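Local atomic coordinates of succinate dehydrogenase (Membrane anchor subunit) (Mycolicibacterium smegmatis, PDB entry 7D6V), a protein that anchors mycobacterial succinate dehydrogenase Sdh1 in the membrane, holds a membrane-embedded Rieske-type iron-sulfur cluster, and probably helps pass electrons from succinate to quinone. Residues Tyr66-Tyr71 with Phe256-Val261; Thr193-Leu198 with Leu248-Leu253. All blocks are in the same frame, centred on the assembly; numbering follows the deposited sequence.

Contact 1 (Tyr66-Tyr71 with Phe256-Val261)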
ATOM      1  N   TYR C  66       5.930 -36.505 -44.800  1.00 16.16           N
ATOM      2  CA  TYR C  66       6.316 -35.335 -44.027  1.00 16.16           C
ATOM      3  C   TYR C  66       5.948 -34.086 -44.808  1.00 16.16           C
ATOM      4  O   TYR C  66       6.310 -33.959 -45.981  1.00 16.16           O
ATOM      5  CB  TYR C  66       7.816 -35.330 -43.733  1.00 16.16           C
ATOM      6  CG  TYR C  66       8.284 -36.363 -42.745  1.00 16.16           C
ATOM      7  CD1 TYR C  66       7.438 -36.857 -41.768  1.00 16.16           C
ATOM      8  CD2 TYR C  66       9.586 -36.831 -42.780  1.00 16.16           C
ATOM      9  CE1 TYR C  66       7.874 -37.800 -40.861  1.00 16.16           C
ATOM     10  CE2 TYR C  66      10.032 -37.768 -41.879  1.00 16.16           C
ATOM     11  CZ  TYR C  66       9.175 -38.248 -40.922  1.00 16.16           C
ATOM     12  OH  TYR C  66       9.619 -39.184 -40.024  1.00 16.16           O
ATOM     13  N   LEU C  67       5.242 -33.166 -44.160  1.00 16.30           N
ATOM     14  CA  LEU C  67       4.821 -31.924 -44.789  1.00 16.30           C
ATOM     15  C   LEU C  67       5.160 -30.759 -43.876  1.00 16.30           C
ATOM     16  O   LEU C  67       4.819 -30.774 -42.690  1.00 16.30           O
ATOM     17  CB  LEU C  67       3.325 -31.938 -45.100  1.00 16.30           C
ATOM     18  CG  LEU C  67       2.778 -30.701 -45.810  1.00 16.30           C
ATOM     19  CD1 LEU C  67       3.429 -30.530 -47.169  1.00 16.30           C
ATOM     20  CD2 LEU C  67       1.279 -30.800 -45.943  1.00 16.30           C
ATOM     21  N   THR C  68       5.833 -29.761 -44.430  1.00 16.48           N
ATOM     22  CA  THR C  68       6.170 -28.570 -43.670  1.00 16.48           C
ATOM     23  C   THR C  68       4.901 -27.820 -43.272  1.00 16.48           C
ATOM     24  O   THR C  68       3.964 -27.719 -44.072  1.00 16.48           O
ATOM     25  CB  THR C  68       7.076 -27.657 -44.495  1.00 16.48           C
ATOM     26  OG1 THR C  68       8.264 -28.365 -44.865  1.00 16.48           O
ATOM     27  CG2 THR C  68       7.462 -26.450 -43.699  1.00 16.48           C
ATOM     28  N   PRO C  69       4.829 -27.289 -42.049  1.00 17.04           N
ATOM     29  CA  PRO C  69       3.685 -26.437 -41.685  1.00 17.04           C
ATOM     30  C   PRO C  69       3.563 -25.182 -42.530  1.00 17.04           C
ATOM     31  O   PRO C  69       2.456 -24.644 -42.650  1.00 17.04           O
ATOM     32  CB  PRO C  69       3.957 -26.095 -40.216  1.00 17.04           C
ATOM     33  CG  PRO C  69       4.856 -27.165 -39.735  1.00 17.04           C
ATOM     34  CD  PRO C  69       5.695 -27.575 -40.895  1.00 17.04           C
ATOM     35  N   PHE C  70       4.658 -24.689 -43.111  1.00 17.28           N
ATOM     36  CA  PHE C  70       4.591 -23.525 -43.985  1.00 17.28           C
ATOM     37  C   PHE C  70       3.950 -23.837 -45.329  1.00 17.28           C
ATOM     38  O   PHE C  70       3.676 -22.907 -46.095  1.00 17.28           O
ATOM     39  CB  PHE C  70       5.990 -22.940 -44.190  1.00 17.28           C
ATOM     40  CG  PHE C  70       6.472 -22.102 -43.039  1.00 17.28           C
ATOM     41  CD1 PHE C  70       7.763 -22.217 -42.571  1.00 17.28           C
ATOM     42  CD2 PHE C  70       5.629 -21.193 -42.429  1.00 17.28           C
ATOM     43  CE1 PHE C  70       8.208 -21.453 -41.518  1.00 17.28           C
ATOM     44  CE2 PHE C  70       6.069 -20.423 -41.373  1.00 17.28           C
ATOM     45  CZ  PHE C  70       7.361 -20.556 -40.917  1.00 17.28           C
ATOM     46  N   TYR C  71       3.714 -25.113 -45.634  1.00 17.93           N
ATOM     47  CA  TYR C  71       3.007 -25.527 -46.840  1.00 17.93           C
ATOM     48  C   TYR C  71       1.797 -26.390 -46.509  1.00 17.93           C
ATOM     49  O   TYR C  71       1.332 -27.141 -47.369  1.00 17.93           O
ATOM     50  CB  TYR C  71       3.935 -26.305 -47.778  1.00 17.93           C
ATOM     51  CG  TYR C  71       4.966 -25.482 -48.506  1.00 17.93           C
ATOM     52  CD1 TYR C  71       6.033 -24.917 -47.827  1.00 17.93           C
ATOM     53  CD2 TYR C  71       4.886 -25.288 -49.877  1.00 17.93           C
ATOM     54  CE1 TYR C  71       6.979 -24.172 -48.488  1.00 17.93           C
ATOM     55  CE2 TYR C  71       5.831 -24.546 -50.546  1.00 17.93           C
ATOM     56  CZ  TYR C  71       6.874 -23.989 -49.847  1.00 17.93           C
ATOM     57  OH  TYR C  71       7.820 -23.247 -50.508  1.00 17.93           O
ATOM     58  N   PHE C 256      13.363 -26.325 -41.556  1.00 15.85           N
ATOM     59  CA  PHE C 256      14.733 -26.569 -41.986  1.00 15.85           C
ATOM     60  C   PHE C 256      15.020 -28.061 -42.090  1.00 15.85           C
ATOM     61  O   PHE C 256      15.604 -28.521 -43.081  1.00 15.85           O
ATOM     62  CB  PHE C 256      15.704 -25.887 -41.023  1.00 15.85           C
ATOM     63  CG  PHE C 256      17.111 -25.833 -41.525  1.00 15.85           C
ATOM     64  CD1 PHE C 256      17.415 -25.143 -42.682  1.00 15.85           C
ATOM     65  CD2 PHE C 256      18.128 -26.467 -40.842  1.00 15.85           C
ATOM     66  CE1 PHE C 256      18.703 -25.091 -43.150  1.00 15.85           C
ATOM     67  CE2 PHE C 256      19.419 -26.418 -41.304  1.00 15.85           C
ATOM     68  CZ  PHE C 256      19.708 -25.731 -42.461  1.00 15.85           C
ATOM     69  N   TYR C 257      14.591 -28.837 -41.093  1.00 16.06           N
ATOM     70  CA  TYR C 257      14.813 -30.277 -41.124  1.00 16.06           C
ATOM     71  C   TYR C 257      14.069 -30.926 -42.282  1.00 16.06           C
ATOM     72  O   TYR C 257      14.625 -31.772 -42.996  1.00 16.06           O
ATOM     73  CB  TYR C 257      14.389 -30.909 -39.797  1.00 16.06           C
ATOM     74  CG  TYR C 257      14.651 -32.395 -39.744  1.00 16.06           C
ATOM     75  CD1 TYR C 257      15.880 -32.887 -39.340  1.00 16.06           C
ATOM     76  CD2 TYR C 257      13.675 -33.305 -40.114  1.00 16.06           C
ATOM     77  CE1 TYR C 257      16.127 -34.238 -39.300  1.00 16.06           C
ATOM     78  CE2 TYR C 257      13.915 -34.657 -40.076  1.00 16.06           C
ATOM     79  CZ  TYR C 257      15.140 -35.118 -39.669  1.00 16.06           C
ATOM     80  OH  TYR C 257      15.380 -36.469 -39.629  1.00 16.06           O
ATOM     81  N   ILE C 258      12.799 -30.559 -42.476  1.00 16.32           N
ATOM     82  CA  ILE C 258      12.029 -31.180 -43.550  1.00 16.32           C
ATOM     83  C   ILE C 258      12.641 -30.841 -44.900  1.00 16.32           C
ATOM     84  O   ILE C 258      12.738 -31.697 -45.783  1.00 16.32           O
ATOM     85  CB  ILE C 258      10.549 -30.767 -43.469  1.00 16.32           C
ATOM     86  CG1 ILE C 258       9.898 -31.386 -42.238  1.00 16.32           C
ATOM     87  CG2 ILE C 258       9.800 -31.228 -44.704  1.00 16.32           C
ATOM     88  CD1 ILE C 258       8.422 -31.125 -42.134  1.00 16.32           C
ATOM     89  N   MET C 259      13.075 -29.591 -45.079  1.00 17.83           N
ATOM     90  CA  MET C 259      13.747 -29.199 -46.312  1.00 17.83           C
ATOM     91  C   MET C 259      15.017 -30.008 -46.537  1.00 17.83           C
ATOM     92  O   MET C 259      15.297 -30.437 -47.663  1.00 17.83           O
ATOM     93  CB  MET C 259      14.077 -27.712 -46.272  1.00 17.83           C
ATOM     94  CG  MET C 259      14.736 -27.191 -47.529  1.00 17.83           C
ATOM     95  SD  MET C 259      15.075 -25.430 -47.413  1.00 17.83           S
ATOM     96  CE  MET C 259      16.420 -25.435 -46.236  1.00 17.83           C
ATOM     97  N   LEU C 260      15.809 -30.209 -45.481  1.00 16.47           N
ATOM     98  CA  LEU C 260      17.031 -30.991 -45.621  1.00 16.47           C
ATOM     99  C   LEU C 260      16.726 -32.413 -46.064  1.00 16.47           C
ATOM    100  O   LEU C 260      17.408 -32.963 -46.936  1.00 16.47           O
ATOM    101  CB  LEU C 260      17.799 -30.999 -44.304  1.00 16.47           C
ATOM    102  CG  LEU C 260      18.599 -29.745 -43.979  1.00 16.47           C
ATOM    103  CD1 LEU C 260      18.917 -29.713 -42.505  1.00 16.47           C
ATOM    104  CD2 LEU C 260      19.862 -29.729 -44.802  1.00 16.47           C
ATOM    105  N   VAL C 261      15.691 -33.019 -45.483  1.00 17.12           N
ATOM    106  CA  VAL C 261      15.351 -34.393 -45.840  1.00 17.12           C
ATOM    107  C   VAL C 261      14.799 -34.469 -47.261  1.00 17.12           C
ATOM    108  O   VAL C 261      15.112 -35.402 -48.007  1.00 17.12           O
ATOM    109  CB  VAL C 261      14.374 -34.988 -44.814  1.00 17.12           C
ATOM    110  CG1 VAL C 261      14.011 -36.405 -45.198  1.00 17.12           C
ATOM    111  CG2 VAL C 261      14.994 -34.964 -43.436  1.00 17.12           C
TER
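Ile258 meets the chain at Leu67 and Thr68 with both arms of its branched side chain, and it contributes the largest share of the buried surface. CG1 lies anti to the carbonyl carbon (chi1 -69°) and the chain runs on extended, carrying CD1 to 3.7 Å from the carbonyl O of Leu67. The other branch turns to the threonine, with Ile258 CG2 3.3 Å from Thr68 OG1. The two side chains slide past one another in opposite directions, the hydroxyl beside the methyl branch. Tyr66 has the next largest buried area, although it approaches more loosely: its CB, pointing at the helix, is 4.5 Å from Ile258 CD1. The backbones come nearest at Thr68 and Ile258, whose CA atoms are 6.4 Å apart. No hydrogen bond joins the two segments, and the contact is one of shape and burial. The loop is shaped separately, by a turn in which Tyr71 N bonds to Thr68 O at 3.0 Å; that carbonyl also accepts from Ser72 OG. Strand 66-67 pairs antiparallel with strand 60-61 in a small hairpin, which thereby lies against helix 240-264. Helix 188-204 borders the same site through Leu192, touched by both Tyr66 and Ile258, while helix 33-55 meets Phe70, Tyr71, Phe256 and Met259.

Contact 2 (Thr193-Leu198 with Leu248-Leu253); sequences TGNVIL and LGTLVL
Asn195 and Thr250 meet between two helices and supply the polar part of this contact. Asn195 OD1 and Thr250 OG1 are 3.0 Å apart, a separation suited to a hydrogen bond from the hydroxyl to the amide oxygen. That bond has competitors, because the single hydroxyl proton can also turn to the backbone oxygens of Ile246 or Thr247, one turn back in the same helix. The torsions bring the groups together: Asn195 CG is anti to its own N (chi1 -177°), which carries the amide across the gap, while Thr250 OG1 sits between N and the carbonyl carbon (chi1 58°), lying close to its own helix backbone. Leu251 N is 3.4 Å from Asn195 OD1, but the angle is too poor for a hydrogen bond.

Apolar contacts lie beside this polar pair. Leu198 CD1 comes to 3.6 Å from Thr250 CG2, the two side chains meeting at about a right angle; the threonine thus turns its methyl to Leu198 and its hydroxyl oxygen toward Asn195. The leucine also reaches Ile246 and Thr247. Leu251 passes roughly at right angles to the asparagine, its CD2 lying 3.9 Å from Asn195 ND2.

The axes of the two short helical segments approach to 9.6 Å at an angle of 153°, and the CA atoms of Asn195 and Thr250, 5.7 Å apart, mark the nearest backbone point. Helix 155-175 touches Val196, while helix 33-55 packs on Leu248 and Val252. Leu248 also touches a bound phosphatidylethanolamine. An antiparallel helix pair with a polar Asn-Thr contact set among aliphatic side chains fits the helical bundle of a membrane anchor subunit.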
ATOM      1  N   THR C 193       5.761 -33.517 -34.190  1.00 15.04           N
ATOM      2  CA  THR C 193       4.860 -33.644 -33.053  1.00 15.04           C
ATOM      3  C   THR C 193       5.191 -32.627 -31.972  1.00 15.04           C
ATOM      4  O   THR C 193       4.284 -32.030 -31.379  1.00 15.04           O
ATOM      5  CB  THR C 193       4.927 -35.066 -32.501  1.00 15.04           C
ATOM      6  OG1 THR C 193       4.550 -35.990 -33.526  1.00 15.04           O
ATOM      7  CG2 THR C 193       3.988 -35.230 -31.318  1.00 15.04           C
ATOM      8  N   GLY C 194       6.479 -32.410 -31.702  1.00 14.09           N
ATOM      9  CA  GLY C 194       6.846 -31.376 -30.752  1.00 14.09           C
ATOM     10  C   GLY C 194       6.399 -30.001 -31.201  1.00 14.09           C
ATOM     11  O   GLY C 194       5.890 -29.210 -30.401  1.00 14.09           O
ATOM     12  N   ASN C 195       6.568 -29.704 -32.493  1.00 13.83           N
ATOM     13  CA  ASN C 195       6.131 -28.414 -33.015  1.00 13.83           C
ATOM     14  C   ASN C 195       4.624 -28.246 -32.877  1.00 13.83           C
ATOM     15  O   ASN C 195       4.146 -27.175 -32.491  1.00 13.83           O
ATOM     16  CB  ASN C 195       6.559 -28.273 -34.475  1.00 13.83           C
ATOM     17  CG  ASN C 195       6.198 -26.925 -35.059  1.00 13.83           C
ATOM     18  OD1 ASN C 195       6.594 -25.886 -34.540  1.00 13.83           O
ATOM     19  ND2 ASN C 195       5.443 -26.936 -36.149  1.00 13.83           N
ATOM     20  N   VAL C 196       3.861 -29.295 -33.183  1.00 14.02           N
ATOM     21  CA  VAL C 196       2.407 -29.222 -33.080  1.00 14.02           C
ATOM     22  C   VAL C 196       1.977 -29.012 -31.634  1.00 14.02           C
ATOM     23  O   VAL C 196       1.087 -28.200 -31.345  1.00 14.02           O
ATOM     24  CB  VAL C 196       1.769 -30.483 -33.690  1.00 14.02           C
ATOM     25  CG1 VAL C 196       0.328 -30.627 -33.244  1.00 14.02           C
ATOM     26  CG2 VAL C 196       1.848 -30.424 -35.198  1.00 14.02           C
ATOM     27  N   ILE C 197       2.601 -29.735 -30.700  1.00 13.42           N
ATOM     28  CA  ILE C 197       2.265 -29.580 -29.287  1.00 13.42           C
ATOM     29  C   ILE C 197       2.559 -28.162 -28.817  1.00 13.42           C
ATOM     30  O   ILE C 197       1.746 -27.540 -28.120  1.00 13.42           O
ATOM     31  CB  ILE C 197       3.019 -30.627 -28.446  1.00 13.42           C
ATOM     32  CG1 ILE C 197       2.468 -32.024 -28.712  1.00 13.42           C
ATOM     33  CG2 ILE C 197       2.928 -30.298 -26.966  1.00 13.42           C
ATOM     34  CD1 ILE C 197       3.314 -33.129 -28.126  1.00 13.42           C
ATOM     35  N   LEU C 198       3.719 -27.622 -29.191  1.00 12.79           N
ATOM     36  CA  LEU C 198       4.074 -26.276 -28.751  1.00 12.79           C
ATOM     37  C   LEU C 198       3.174 -25.227 -29.390  1.00 12.79           C
ATOM     38  O   LEU C 198       2.837 -24.219 -28.756  1.00 12.79           O
ATOM     39  CB  LEU C 198       5.543 -26.003 -29.058  1.00 12.79           C
ATOM     40  CG  LEU C 198       6.498 -26.693 -28.084  1.00 12.79           C
ATOM     41  CD1 LEU C 198       7.932 -26.581 -28.555  1.00 12.79           C
ATOM     42  CD2 LEU C 198       6.344 -26.113 -26.692  1.00 12.79           C
ATOM     43  N   LEU C 248       8.072 -19.778 -32.758  1.00 13.18           N
ATOM     44  CA  LEU C 248       8.791 -19.271 -33.926  1.00 13.18           C
ATOM     45  C   LEU C 248      10.030 -20.116 -34.204  1.00 13.18           C
ATOM     46  O   LEU C 248      10.264 -20.557 -35.341  1.00 13.18           O
ATOM     47  CB  LEU C 248       9.180 -17.809 -33.716  1.00 13.18           C
ATOM     48  CG  LEU C 248       8.074 -16.762 -33.833  1.00 13.18           C
ATOM     49  CD1 LEU C 248       8.675 -15.386 -34.048  1.00 13.18           C
ATOM     50  CD2 LEU C 248       7.109 -17.117 -34.946  1.00 13.18           C
ATOM     51  N   GLY C 249      10.818 -20.375 -33.160  1.00 13.23           N
ATOM     52  CA  GLY C 249      12.008 -21.191 -33.333  1.00 13.23           C
ATOM     53  C   GLY C 249      11.693 -22.591 -33.823  1.00 13.23           C
ATOM     54  O   GLY C 249      12.331 -23.098 -34.747  1.00 13.23           O
ATOM     55  N   THR C 250      10.696 -23.234 -33.213  1.00 13.72           N
ATOM     56  CA  THR C 250      10.383 -24.610 -33.585  1.00 13.72           C
ATOM     57  C   THR C 250       9.802 -24.698 -34.989  1.00 13.72           C
ATOM     58  O   THR C 250      10.053 -25.681 -35.691  1.00 13.72           O
ATOM     59  CB  THR C 250       9.430 -25.241 -32.574  1.00 13.72           C
ATOM     60  OG1 THR C 250       8.226 -24.473 -32.495  1.00 13.72           O
ATOM     61  CG2 THR C 250      10.080 -25.307 -31.210  1.00 13.72           C
ATOM     62  N   LEU C 251       9.047 -23.687 -35.424  1.00 14.33           N
ATOM     63  CA  LEU C 251       8.611 -23.639 -36.814  1.00 14.33           C
ATOM     64  C   LEU C 251       9.806 -23.569 -37.751  1.00 14.33           C
ATOM     65  O   LEU C 251       9.865 -24.283 -38.762  1.00 14.33           O
ATOM     66  CB  LEU C 251       7.693 -22.437 -37.034  1.00 14.33           C
ATOM     67  CG  LEU C 251       6.208 -22.605 -36.726  1.00 14.33           C
ATOM     68  CD1 LEU C 251       5.555 -21.248 -36.538  1.00 14.33           C
ATOM     69  CD2 LEU C 251       5.520 -23.384 -37.828  1.00 14.33           C
ATOM     70  N   VAL C 252      10.777 -22.712 -37.424  1.00 14.66           N
ATOM     71  CA  VAL C 252      11.942 -22.573 -38.294  1.00 14.66           C
ATOM     72  C   VAL C 252      12.714 -23.885 -38.376  1.00 14.66           C
ATOM     73  O   VAL C 252      13.104 -24.321 -39.464  1.00 14.66           O
ATOM     74  CB  VAL C 252      12.837 -21.415 -37.817  1.00 14.66           C
ATOM     75  CG1 VAL C 252      14.148 -21.416 -38.577  1.00 14.66           C
ATOM     76  CG2 VAL C 252      12.122 -20.095 -38.004  1.00 14.66           C
ATOM     77  N   LEU C 253      12.935 -24.543 -37.235  1.00 15.07           N
ATOM     78  CA  LEU C 253      13.675 -25.805 -37.262  1.00 15.07           C
ATOM     79  C   LEU C 253      12.898 -26.918 -37.950  1.00 15.07           C
ATOM     80  O   LEU C 253      13.494 -27.753 -38.636  1.00 15.07           O
ATOM     81  CB  LEU C 253      14.106 -26.238 -35.859  1.00 15.07           C
ATOM     82  CG  LEU C 253      15.327 -25.566 -35.217  1.00 15.07           C
ATOM     83  CD1 LEU C 253      15.122 -24.132 -34.788  1.00 15.07           C
ATOM     84  CD2 LEU C 253      15.803 -26.408 -34.043  1.00 15.07           C
TER

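Overall arrangement
Both contacts use helix 240-264: contact 2 lies earlier along it, at residues 248-253, and contact 1 follows at 256-261. Their centres are 11 Å apart, and along the chain contact 2 is nested inside the long loop closed by contact 1. They also touch directly through Pro69, whose CG is 3.6 Å from Asn195 ND2 and whose CB is 3.9 Å from Leu251 CD2. The turn after strand 66-67 thus packs against the junction of helices 188-204 and 240-264. Those helices also carry Tyr202 and His240 of the iron-sulfur cluster pocket. The two contacts together thus tie the short hairpin to the pair of helices that reaches that pocket.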